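Local coordinates for plant cysteine oxidase 2 (Arabidopsis thaliana, PDB 7CXZ), which catalyses the iron-dependent dioxygenation of N-terminal cysteines to the sulfinic acid, marking target proteins such as ERF-VII transcription factors for degradation by the N-end rule pathway, at residues F172-K175 and T176-V180. Numbering follows the deposited sequence.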
loop_
_atom_site.group_PDB
_atom_site.type_symbol
_atom_site.label_atom_id
_atom_site.label_comp_id
_atom_site.label_asym_id
_atom_site.label_seq_id
_atom_site.Cartn_x
_atom_site.Cartn_y
_atom_site.Cartn_z
ATOM N N PHE A 172 -4.228 -5.607 2.777
ATOM C CA PHE A 172 -3.122 -6.486 3.166
ATOM C C PHE A 172 -3.445 -7.111 4.518
ATOM O O PHE A 172 -3.744 -6.385 5.478
ATOM C CB PHE A 172 -1.799 -5.714 3.312
ATOM C CG PHE A 172 -1.080 -5.414 2.026
ATOM C CD1 PHE A 172 -1.735 -4.854 0.937
ATOM C CD2 PHE A 172 0.274 -5.708 1.912
ATOM C CE1 PHE A 172 -1.039 -4.567 -0.249
ATOM C CE2 PHE A 172 0.970 -5.437 0.739
ATOM C CZ PHE A 172 0.315 -4.863 -0.349
ATOM N N THR A 173 -3.359 -8.443 4.618
ATOM C CA THR A 173 -3.601 -9.131 5.883
ATOM C C THR A 173 -2.453 -10.090 6.139
ATOM O O THR A 173 -2.259 -11.049 5.377
ATOM C CB THR A 173 -4.923 -9.899 5.851
ATOM O OG1 THR A 173 -5.964 -9.037 5.377
ATOM C CG2 THR A 173 -5.287 -10.406 7.224
ATOM N N ALA A 174 -1.719 -9.852 7.224
ATOM C CA ALA A 174 -0.574 -10.682 7.550
ATOM C C ALA A 174 -1.054 -12.004 8.133
ATOM O O ALA A 174 -1.899 -12.011 9.033
ATOM C CB ALA A 174 0.328 -9.967 8.561
ATOM N N LYS A 175 -0.504 -13.120 7.643
ATOM C CA LYS A 175 -0.755 -14.419 8.267
ATOM C C LYS A 175 0.350 -14.827 9.229
ATOM O O LYS A 175 0.120 -15.642 10.129
ATOM C CB LYS A 175 -0.937 -15.493 7.189
ATOM C CG LYS A 175 -2.226 -15.309 6.364
ATOM C CD LYS A 175 -2.466 -16.483 5.436
ATOM C CE LYS A 175 -3.804 -16.344 4.747
ATOM N NZ LYS A 175 -4.623 -17.556 4.867
ATOM N N THR A 176 1.560 -14.351 8.997
ATOM C CA THR A 176 2.676 -14.419 9.913
ATOM C C THR A 176 3.208 -13.000 10.046
ATOM O O THR A 176 2.700 -12.076 9.408
ATOM C CB THR A 176 3.777 -15.345 9.393
ATOM O OG1 THR A 176 4.382 -14.743 8.240
ATOM C CG2 THR A 176 3.199 -16.714 9.009
ATOM N N ALA A 177 4.242 -12.828 10.861
ATOM C CA ALA A 177 4.906 -11.533 10.923
ATOM C C ALA A 177 5.396 -11.136 9.533
ATOM O O ALA A 177 6.076 -11.914 8.850
ATOM C CB ALA A 177 6.080 -11.600 11.891
ATOM N N CYS A 178 5.066 -9.912 9.115
ATOM C CA CYS A 178 5.416 -9.451 7.778
ATOM C C CYS A 178 6.051 -8.075 7.857
ATOM O O CYS A 178 5.629 -7.239 8.652
ATOM C CB CYS A 178 4.178 -9.340 6.907
ATOM S SG CYS A 178 3.484 -10.923 6.357
ATOM N N ALA A 179 7.023 -7.818 6.983
ATOM C CA ALA A 179 7.518 -6.463 6.743
ATOM C C ALA A 179 7.339 -6.141 5.269
ATOM O O ALA A 179 7.711 -6.952 4.417
ATOM C CB ALA A 179 8.995 -6.341 7.145
ATOM N N VAL A 180 6.780 -4.967 4.962
ATOM C CA VAL A 180 6.560 -4.532 3.579
ATOM C C VAL A 180 7.305 -3.228 3.332
ATOM O O VAL A 180 7.104 -2.251 4.064
ATOM C CB VAL A 180 5.066 -4.328 3.288
ATOM C CG1 VAL A 180 4.867 -3.924 1.832
ATOM C CG2 VAL A 180 4.271 -5.582 3.596
#
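The Phe-172 ring meets the Val-180 side chain obliquely, with ring atom CE2 lying 4.3 Å from methyl CG1 of Val-180. The ring also makes a T-shaped stack with His-170, an iron ligand, and touches Met-123 and Ile-125 of strand 122-130. Its side chain comes within about 5 Å of the iron, nearest atoms to ion, so it belongs to the second shell of the metal site.

The connection is a beta-arch of the cupin sandwich: strand 169-174 belongs to one sheet, strand 178-185 to the other, and the chain turns between them at Lys-175 to Ala-177. Two measurements support this. The segments run 148° apart, close to antiparallel, yet the CA atoms of Phe-172 and Val-180 are separated by 9.9 Å, too far for backbone pairing. Beyond the turn the strands meet through side chains, Phe-172 with Val-180 and Ala-174 with Cys-178, while at the turn a backbone oxygen takes part. Alternation along the strands directs Phe-172 and Ala-174 inward from one sheet, Cys-178 and Val-180 from the other.

Nearer the turn, the methyl CB of Ala-174 lies 4.0 Å from SG of Cys-178. With chi1 at -74°, Cys-178 swings SG opposite its own carbonyl carbon and back over the turn toward this methyl. CB of Ala-174 also sits 3.3 Å from O of Thr-176, showing how closely the arch folds onto the strand end. Met-123 touches Phe-172, Cys-178 and Val-180, tying both strands into the buried interior.

On the outer side, the exposed Lys-175 chain carries its NZ off the turn, where it has a long, weak ion pair with OD2 of Asp-151. OG1 of Thr-176 is hydrogen-bonded to N of Thr-122, joining the bend to strand 122-130, and gives a weak 3.4 Å bond to O of Ala-177.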